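Local coordinates for protein lectin 2 (Agrocybe aegerita, PDB 4TQJ) that recognises non-reducing terminal N-acetylglucosamine, as a fungal lectin with a beta-propeller fold, at residues N3-D8 against Y119-R124; P12-G17 against M398-S403; P284-D289 against R340-L345. The protein carries 1 engineered substitution. All blocks are in the same frame, centred on the assembly; numbering follows the deposited sequence.

Interaction 1: N3-D8 against Y119-R124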
loop_
_atom_site.group_PDB
_atom_site.type_symbol
_atom_site.label_atom_id
_atom_site.label_comp_id
_atom_site.label_asym_id
_atom_site.label_seq_id
_atom_site.Cartn_x
_atom_site.Cartn_y
_atom_site.Cartn_z
ATOM N N ASN A 3 10.649 -1.681 15.833
ATOM C CA ASN A 3 10.735 -0.421 15.087
ATOM C C ASN A 3 11.810 0.472 15.719
ATOM O O ASN A 3 11.838 0.640 16.929
ATOM C CB ASN A 3 9.384 0.284 15.023
ATOM C CG ASN A 3 8.683 0.082 13.681
ATOM O OD1 ASN A 3 8.369 -1.054 13.295
ATOM N ND2 ASN A 3 8.429 1.187 12.965
ATOM N N VAL A 4 12.716 1.004 14.907
ATOM C CA VAL A 4 13.889 1.704 15.433
ATOM C C VAL A 4 14.237 2.958 14.619
ATOM O O VAL A 4 14.093 2.992 13.393
ATOM C CB VAL A 4 15.128 0.766 15.468
ATOM C CG1 VAL A 4 16.410 1.575 15.626
ATOM C CG2 VAL A 4 15.000 -0.283 16.581
ATOM N N ILE A 5 14.705 3.983 15.316
ATOM C CA ILE A 5 15.065 5.242 14.685
ATOM C C ILE A 5 16.504 5.571 15.039
ATOM O O ILE A 5 16.829 5.689 16.218
ATOM C CB ILE A 5 14.140 6.356 15.179
ATOM C CG1 ILE A 5 12.725 6.098 14.660
ATOM C CG2 ILE A 5 14.641 7.726 14.739
ATOM C CD1 ILE A 5 11.705 7.033 15.218
ATOM N N THR A 6 17.359 5.686 14.026
ATOM C CA THR A 6 18.779 5.991 14.239
ATOM C C THR A 6 19.130 7.300 13.547
ATOM O O THR A 6 18.319 7.847 12.813
ATOM C CB THR A 6 19.740 4.856 13.727
ATOM O OG1 THR A 6 19.773 4.840 12.295
ATOM C CG2 THR A 6 19.324 3.491 14.246
ATOM N N GLN A 7 20.330 7.817 13.796
ATOM C CA GLN A 7 20.787 9.024 13.117
ATOM C C GLN A 7 20.923 8.799 11.612
ATOM O O GLN A 7 20.529 9.644 10.811
ATOM C CB GLN A 7 22.117 9.502 13.713
ATOM C CG GLN A 7 22.011 9.799 15.199
ATOM C CD GLN A 7 23.310 10.226 15.827
ATOM O OE1 GLN A 7 23.522 10.000 17.017
ATOM N NE2 GLN A 7 24.192 10.843 15.036
ATOM N N ASP A 8 21.474 7.652 11.229
ATOM C CA ASP A 8 21.672 7.351 9.813
ATOM C C ASP A 8 20.352 6.980 9.130
ATOM O O ASP A 8 20.128 7.280 7.960
ATOM C CB ASP A 8 22.680 6.209 9.652
ATOM C CG ASP A 8 24.100 6.639 9.967
ATOM O OD1 ASP A 8 24.376 7.857 9.928
ATOM O OD2 ASP A 8 24.946 5.766 10.256
ATOM N N TYR A 119 13.845 14.110 15.035
ATOM C CA TYR A 119 13.192 12.878 14.591
ATOM C C TYR A 119 11.684 13.045 14.624
ATOM O O TYR A 119 11.162 13.931 15.301
ATOM C CB TYR A 119 13.511 11.731 15.544
ATOM C CG TYR A 119 14.955 11.275 15.613
ATOM C CD1 TYR A 119 15.755 11.218 14.483
ATOM C CD2 TYR A 119 15.501 10.862 16.822
ATOM C CE1 TYR A 119 17.084 10.779 14.567
ATOM C CE2 TYR A 119 16.807 10.421 16.910
ATOM C CZ TYR A 119 17.597 10.385 15.790
ATOM O OH TYR A 119 18.894 9.925 15.890
ATOM N N LEU A 120 10.991 12.168 13.910
ATOM C CA LEU A 120 9.537 12.061 13.992
ATOM C C LEU A 120 9.185 10.656 14.435
ATOM O O LEU A 120 9.634 9.685 13.831
ATOM C CB LEU A 120 8.908 12.334 12.628
ATOM C CG LEU A 120 9.171 13.746 12.118
ATOM C CD1 LEU A 120 9.019 13.832 10.596
ATOM C CD2 LEU A 120 8.281 14.745 12.844
ATOM N N ALA A 121 8.380 10.546 15.486
ATOM C CA ALA A 121 8.093 9.242 16.078
ATOM C C ALA A 121 6.807 9.248 16.905
ATOM O O ALA A 121 6.505 10.214 17.597
ATOM C CB ALA A 121 9.274 8.792 16.944
ATOM N N ASP A 122 6.071 8.146 16.835
ATOM C CA ASP A 122 4.854 7.957 17.617
ATOM C C ASP A 122 5.210 7.479 19.017
ATOM O O ASP A 122 4.958 6.337 19.375
ATOM C CB ASP A 122 3.959 6.935 16.923
ATOM C CG ASP A 122 2.617 6.748 17.619
ATOM O OD1 ASP A 122 2.279 7.534 18.533
ATOM O OD2 ASP A 122 1.898 5.808 17.226
ATOM N N ILE A 123 5.814 8.360 19.803
ATOM C CA ILE A 123 6.310 7.983 21.123
ATOM C C ILE A 123 5.191 7.729 22.130
ATOM O O ILE A 123 5.429 7.150 23.190
ATOM C CB ILE A 123 7.281 9.030 21.672
ATOM C CG1 ILE A 123 6.713 10.425 21.491
ATOM C CG2 ILE A 123 8.626 8.966 20.937
ATOM C CD1 ILE A 123 7.720 11.496 21.790
ATOM N N ARG A 124 3.974 8.151 21.799
ATOM C CA ARG A 124 2.826 7.939 22.690
ATOM C C ARG A 124 1.906 6.817 22.217
ATOM O O ARG A 124 0.878 6.539 22.838
ATOM C CB ARG A 124 2.045 9.243 22.884
ATOM C CG ARG A 124 2.798 10.291 23.712
ATOM C CD ARG A 124 2.040 11.621 23.806
ATOM N NE ARG A 124 1.875 12.236 22.495
ATOM C CZ ARG A 124 0.705 12.602 21.976
ATOM N NH1 ARG A 124 -0.421 12.435 22.668
ATOM N NH2 ARG A 124 0.663 13.139 20.765
#

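Interaction 2: P12-G17 against M398-S403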
loop_
_atom_site.group_PDB
_atom_site.type_symbol
_atom_site.label_atom_id
_atom_site.label_comp_id
_atom_site.label_asym_id
_atom_site.label_seq_id
_atom_site.Cartn_x
_atom_site.Cartn_y
_atom_site.Cartn_z
ATOM N N PRO A 12 11.958 4.689 9.935
ATOM C CA PRO A 12 11.788 3.238 10.028
ATOM C C PRO A 12 11.131 2.716 8.755
ATOM O O PRO A 12 10.249 3.372 8.205
ATOM C CB PRO A 12 10.836 3.067 11.221
ATOM C CG PRO A 12 10.910 4.346 11.965
ATOM C CD PRO A 12 11.114 5.398 10.911
ATOM N N VAL A 13 11.598 1.568 8.284
ATOM C CA VAL A 13 11.035 0.920 7.122
ATOM C C VAL A 13 10.586 -0.459 7.585
ATOM O O VAL A 13 11.298 -1.131 8.327
ATOM C CB VAL A 13 12.082 0.789 6.005
ATOM C CG1 VAL A 13 11.511 0.014 4.836
ATOM C CG2 VAL A 13 12.580 2.177 5.565
ATOM N N ALA A 14 9.399 -0.877 7.169
ATOM C CA ALA A 14 8.857 -2.146 7.645
ATOM C C ALA A 14 9.761 -3.304 7.198
ATOM O O ALA A 14 10.242 -3.316 6.062
ATOM C CB ALA A 14 7.454 -2.331 7.127
ATOM N N SER A 15 10.008 -4.253 8.100
ATOM C CA SER A 15 10.827 -5.419 7.784
ATOM C C SER A 15 10.136 -6.345 6.775
ATOM O O SER A 15 10.786 -7.115 6.066
ATOM C CB SER A 15 11.212 -6.181 9.059
ATOM O OG SER A 15 10.176 -7.047 9.489
ATOM N N ARG A 16 8.814 -6.252 6.701
ATOM C CA ARG A 16 8.048 -7.021 5.733
ATOM C C ARG A 16 7.132 -6.042 5.016
ATOM O O ARG A 16 6.217 -5.495 5.620
ATOM C CB ARG A 16 7.248 -8.122 6.438
ATOM C CG ARG A 16 6.553 -9.099 5.491
ATOM C CD ARG A 16 5.877 -10.267 6.225
ATOM N NE ARG A 16 5.008 -10.986 5.300
ATOM C CZ ARG A 16 5.300 -12.153 4.738
ATOM N NH1 ARG A 16 6.433 -12.773 5.047
ATOM N NH2 ARG A 16 4.450 -12.705 3.875
ATOM N N GLY A 17 7.412 -5.793 3.739
ATOM C CA GLY A 17 6.635 -4.855 2.957
ATOM C C GLY A 17 7.247 -4.497 1.606
ATOM O O GLY A 17 8.180 -5.144 1.114
ATOM N N MET A 398 14.424 5.306 1.584
ATOM C CA MET A 398 13.371 4.321 1.387
ATOM C C MET A 398 12.343 4.552 2.496
ATOM O O MET A 398 12.711 4.915 3.611
ATOM C CB MET A 398 13.922 2.893 1.449
ATOM C CG MET A 398 15.027 2.603 0.430
ATOM S SD MET A 398 14.532 2.862 -1.294
ATOM C CE MET A 398 13.134 1.753 -1.453
ATOM N N ALA A 399 11.061 4.362 2.183
ATOM C CA ALA A 399 9.985 4.501 3.165
ATOM C C ALA A 399 8.741 3.755 2.692
ATOM O O ALA A 399 8.556 3.561 1.503
ATOM C CB ALA A 399 9.655 5.969 3.394
ATOM N N ASN A 400 7.901 3.320 3.625
ATOM C CA ASN A 400 6.621 2.727 3.255
ATOM C C ASN A 400 5.549 3.810 3.259
ATOM O O ASN A 400 5.037 4.213 4.307
ATOM C CB ASN A 400 6.246 1.575 4.188
ATOM C CG ASN A 400 7.368 0.550 4.328
ATOM O OD1 ASN A 400 8.231 0.678 5.193
ATOM N ND2 ASN A 400 7.354 -0.466 3.479
ATOM N N LEU A 401 5.234 4.308 2.075
ATOM C CA LEU A 401 4.248 5.367 1.957
ATOM C C LEU A 401 2.903 4.929 2.508
ATOM O O LEU A 401 2.186 5.718 3.103
ATOM C CB LEU A 401 4.133 5.797 0.503
ATOM C CG LEU A 401 5.429 6.487 0.088
ATOM C CD1 LEU A 401 5.463 6.734 -1.398
ATOM C CD2 LEU A 401 5.553 7.790 0.860
ATOM N N ASP A 402 2.580 3.657 2.316
ATOM C CA ASP A 402 1.382 3.066 2.893
ATOM C C ASP A 402 1.746 2.185 4.093
ATOM O O ASP A 402 1.999 0.992 3.946
ATOM C CB ASP A 402 0.644 2.255 1.827
ATOM C CG ASP A 402 -0.050 3.139 0.797
ATOM O OD1 ASP A 402 -0.790 4.067 1.205
ATOM O OD2 ASP A 402 0.146 2.911 -0.420
ATOM N N SER A 403 1.785 2.777 5.282
ATOM C CA SER A 403 2.086 2.021 6.496
ATOM C C SER A 403 0.851 1.858 7.383
ATOM O O SER A 403 0.601 0.781 7.935
ATOM C CB SER A 403 3.205 2.694 7.286
ATOM O OG SER A 403 2.689 3.317 8.453
HETATM O O HOH W 1 8.532 4.130 6.272
HETATM O O HOH W 2 9.201 -2.735 3.513
#

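Interaction 3: P284-D289 against R340-L345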
loop_
_atom_site.group_PDB
_atom_site.type_symbol
_atom_site.label_atom_id
_atom_site.label_comp_id
_atom_site.label_asym_id
_atom_site.label_seq_id
_atom_site.Cartn_x
_atom_site.Cartn_y
_atom_site.Cartn_z
ATOM N N PRO A 284 29.793 0.552 3.755
ATOM C CA PRO A 284 28.575 0.657 4.564
ATOM C C PRO A 284 28.091 -0.686 5.135
ATOM O O PRO A 284 28.059 -1.726 4.441
ATOM C CB PRO A 284 27.542 1.270 3.602
ATOM C CG PRO A 284 28.180 1.313 2.252
ATOM C CD PRO A 284 29.675 1.249 2.461
ATOM N N ARG A 285 27.741 -0.655 6.416
ATOM C CA ARG A 285 27.209 -1.831 7.104
ATOM C C ARG A 285 25.771 -1.605 7.610
ATOM O O ARG A 285 25.377 -0.476 7.897
ATOM C CB ARG A 285 28.159 -2.275 8.211
ATOM C CG ARG A 285 29.345 -3.144 7.692
ATOM C CD ARG A 285 30.665 -2.865 8.420
ATOM N NE ARG A 285 31.155 -1.500 8.188
ATOM C CZ ARG A 285 32.149 -0.934 8.880
ATOM N NH1 ARG A 285 32.774 -1.614 9.844
ATOM N NH2 ARG A 285 32.516 0.308 8.618
ATOM N N PHE A 286 24.985 -2.679 7.685
ATOM C CA PHE A 286 23.574 -2.579 8.079
ATOM C C PHE A 286 23.167 -3.804 8.893
ATOM O O PHE A 286 23.755 -4.880 8.764
ATOM C CB PHE A 286 22.637 -2.535 6.856
ATOM C CG PHE A 286 22.913 -1.417 5.884
ATOM C CD1 PHE A 286 22.103 -0.291 5.853
ATOM C CD2 PHE A 286 23.955 -1.515 4.967
ATOM C CE1 PHE A 286 22.349 0.746 4.936
ATOM C CE2 PHE A 286 24.209 -0.506 4.066
ATOM C CZ PHE A 286 23.402 0.634 4.046
ATOM N N ILE A 287 22.143 -3.634 9.720
ATOM C CA ILE A 287 21.459 -4.763 10.317
ATOM C C ILE A 287 20.089 -4.775 9.660
ATOM O O ILE A 287 19.406 -3.753 9.626
ATOM C CB ILE A 287 21.275 -4.609 11.838
ATOM C CG1 ILE A 287 22.623 -4.373 12.537
ATOM C CG2 ILE A 287 20.552 -5.838 12.402
ATOM C CD1 ILE A 287 23.685 -5.408 12.171
ATOM N N ALA A 288 19.703 -5.912 9.112
ATOM C CA ALA A 288 18.393 -6.044 8.480
ATOM C C ALA A 288 17.957 -7.495 8.564
ATOM O O ALA A 288 18.800 -8.383 8.705
ATOM C CB ALA A 288 18.456 -5.592 7.028
ATOM N N ASP A 289 16.649 -7.746 8.489
ATOM C CA ASP A 289 16.162 -9.123 8.560
ATOM C C ASP A 289 16.202 -9.766 7.186
ATOM O O ASP A 289 15.361 -9.475 6.334
ATOM C CB ASP A 289 14.738 -9.197 9.137
ATOM C CG ASP A 289 14.263 -10.634 9.312
ATOM O OD1 ASP A 289 15.031 -11.554 8.971
ATOM O OD2 ASP A 289 13.135 -10.848 9.793
ATOM N N ARG A 340 23.145 3.165 -1.069
ATOM C CA ARG A 340 22.735 1.769 -0.966
ATOM C C ARG A 340 21.784 1.530 0.207
ATOM O O ARG A 340 21.892 2.183 1.246
ATOM C CB ARG A 340 23.955 0.843 -0.910
ATOM C CG ARG A 340 24.652 0.701 -2.278
ATOM C CD ARG A 340 26.106 0.280 -2.131
ATOM N NE ARG A 340 26.930 1.396 -1.664
ATOM C CZ ARG A 340 28.238 1.312 -1.440
ATOM N NH1 ARG A 340 28.867 0.170 -1.642
ATOM N NH2 ARG A 340 28.915 2.369 -1.015
ATOM N N PHE A 341 20.845 0.606 0.008
ATOM C CA PHE A 341 19.829 0.299 1.005
ATOM C C PHE A 341 19.630 -1.202 1.116
ATOM O O PHE A 341 19.794 -1.950 0.142
ATOM C CB PHE A 341 18.480 0.943 0.648
ATOM C CG PHE A 341 18.576 2.384 0.210
ATOM C CD1 PHE A 341 18.313 3.408 1.095
ATOM C CD2 PHE A 341 18.922 2.710 -1.101
ATOM C CE1 PHE A 341 18.385 4.744 0.683
ATOM C CE2 PHE A 341 19.003 4.036 -1.511
ATOM C CZ PHE A 341 18.722 5.052 -0.617
ATOM N N VAL A 342 19.270 -1.634 2.312
ATOM C CA VAL A 342 18.927 -3.024 2.568
ATOM C C VAL A 342 17.526 -3.026 3.178
ATOM O O VAL A 342 17.352 -2.736 4.365
ATOM C CB VAL A 342 19.943 -3.694 3.506
ATOM C CG1 VAL A 342 19.632 -5.180 3.652
ATOM C CG2 VAL A 342 21.390 -3.465 2.994
ATOM N N VAL A 343 16.528 -3.310 2.342
ATOM C CA VAL A 343 15.115 -3.214 2.726
ATOM C C VAL A 343 14.269 -4.219 1.945
ATOM O O VAL A 343 14.622 -4.597 0.848
ATOM C CB VAL A 343 14.531 -1.790 2.464
ATOM C CG1 VAL A 343 15.158 -0.738 3.383
ATOM C CG2 VAL A 343 14.676 -1.401 1.008
ATOM N N ASP A 344 13.140 -4.629 2.506
ATOM C CA ASP A 344 12.237 -5.525 1.801
ATOM C C ASP A 344 11.504 -4.729 0.726
ATOM O O ASP A 344 10.839 -3.729 1.016
ATOM C CB ASP A 344 11.237 -6.158 2.780
ATOM C CG ASP A 344 10.466 -7.314 2.173
ATOM O OD1 ASP A 344 10.911 -7.828 1.119
ATOM O OD2 ASP A 344 9.416 -7.711 2.758
ATOM N N LEU A 345 11.656 -5.163 -0.517
ATOM C CA LEU A 345 10.943 -4.564 -1.638
ATOM C C LEU A 345 9.800 -5.457 -2.113
ATOM O O LEU A 345 9.013 -5.052 -2.982
ATOM C CB LEU A 345 11.895 -4.339 -2.806
ATOM C CG LEU A 345 13.046 -3.381 -2.562
ATOM C CD1 LEU A 345 14.071 -3.471 -3.717
ATOM C CD2 LEU A 345 12.492 -1.980 -2.402
#

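Interaction 1: N3-D8 against Y119-R124
Ile-5, on the short N-terminal strand 4-5 that runs inside the ring of propeller blades, packs on Tyr-119 of strand 117-121, the first strand of a nearby blade. The CG2 methyl of Ile-5 sits over the middle of one face of the Tyr-119 ring, a CH-pi contact 3.6 Å from CG2 to the ring centroid and only 11° off the ring normal. The other branch serves a second neighbour: CG1 lies anti to the carbonyl carbon (chi1 -68°), and at its end CD1 presses on Ala-121 CB at 3.5 Å, tighter than usual for two carbons, and lies 3.6 Å from Leu-120 O. The tyrosine reaches on past Ile-5 to the loop that follows the strand, where its OH lies 3.2 Å from Gln-7 CG. The hydroxyl is bound to Arg-174 O, while Gln-7 OE1 takes the N-H of the same Arg-174, and both side chains thus converge on the backbone of strand 173-177. Ile-5 also pairs by its backbone with Leu-176. The result is an N-terminal strand added to the inner edge of one blade and packed by side chains on the first strand of another, an arrangement consistent with a beta-propeller.

Interaction 2: P12-G17 against M398-S403
Asn-400 OD1 accepts the backbone N-H of Ala-14 at 2.8 Å from N to OD1, in a nearly straight bond (169° at the hydrogen). The donor stands tilted 31° from the plane of the amide carbonyl. With CG anti to the carbonyl carbon (chi1 -51°), CG lies on the side of the 12-17 loop, where OD1 also meets Val-13 CG1 at 3.4 Å. Two waters extend the link. One is held between Pro-12 O and Asn-400 N, donating to the first and accepting from the second; the other donates to Ala-14 O and accepts from Asn-400 ND2, with 2.9 Å between ND2 and the water oxygen. Both ends of the amide and the backbone N of Asn-400 are therefore tied, directly or through water, to the backbone of Pro-12 and Ala-14, and the amide's rotation should be well fixed. Beside this polar patch Val-13 CG2 rests 3.4 Å from Met-398 O. Around the contact, Val-13 and Met-398 both lean on Val-343 of strand 339-343. Arg-16 bonds to Asn-91 O of the second subunit, and the C-terminal strand 395-399 pairs with strand 20-25, closing the propeller ring.

Interaction 3: P284-D289 against R340-L345
Phe-286 and Val-342 make the aromatic part of this contact between the first strands of two adjacent propeller blades, 285-288 and 339-343. The short segments 285-288 and 340-343 run nearly the same way, 15° apart, with axes 7.7 Å from each other, too far for backbone pairing, and side chains fill the gap. Val-342 CG2 lies over one face of the Phe-286 ring as a CH-pi contact, 4.0 Å from CG2 to the centroid and 23° off the normal. The methyl is displaced toward the rim on the CG-CD2 side, with CD2 3.8 Å from it. At the far end of the ring, CZ of Phe-286 comes within 3.5 Å of Arg-340 O, in an oblique approach.

The purely aliphatic contact uses the other methyl of Val-342. With CG1 anti to the backbone N (chi1 -175°), this branch meets Ala-288 CB at 3.6 Å, so one valine divides itself between an aromatic face and a small side chain further down the same strand.

The third kind is an aliphatic ring against a charged plane. Pro-284 CG stands over one face of the Arg-340 guanidinium, offset to its rim, 3.5 Å from NH2. Arg-340 NH1 bonds to Phe-327 O, which helps hold the flat group in position.

Chemically the join is dispersive: methyl on ring, methyl on methyl and proline on guanidinium give blade-to-blade adhesion, while the arginine's polar bonding is directed to a loop beyond the contact.

How the interactions relate
The first segments of interactions 1 and 2 follow each other closely in the N-terminal chain and touch: Ile-5 CG1 packs on Pro-12 CG at 3.7 Å, and the centres of the two contacts lie about 13 Å apart. Interaction 2 meets interaction 3 through a probable hydrogen bond from Gly-17 N to Asp-344 OD2, 2.9 Å, and through Met-398 CG on Phe-341 CD1 at 3.4 Å, with centres about 12 Å apart. Interactions 1 and 3 do not touch, their centres being about 17 Å apart; the 12-17 loop bridges them, touching Ile-5 through Pro-12 and Asp-344 through Gly-17. Together they tie the N-terminal part and the closing C-terminal strand to inner strands of several blades.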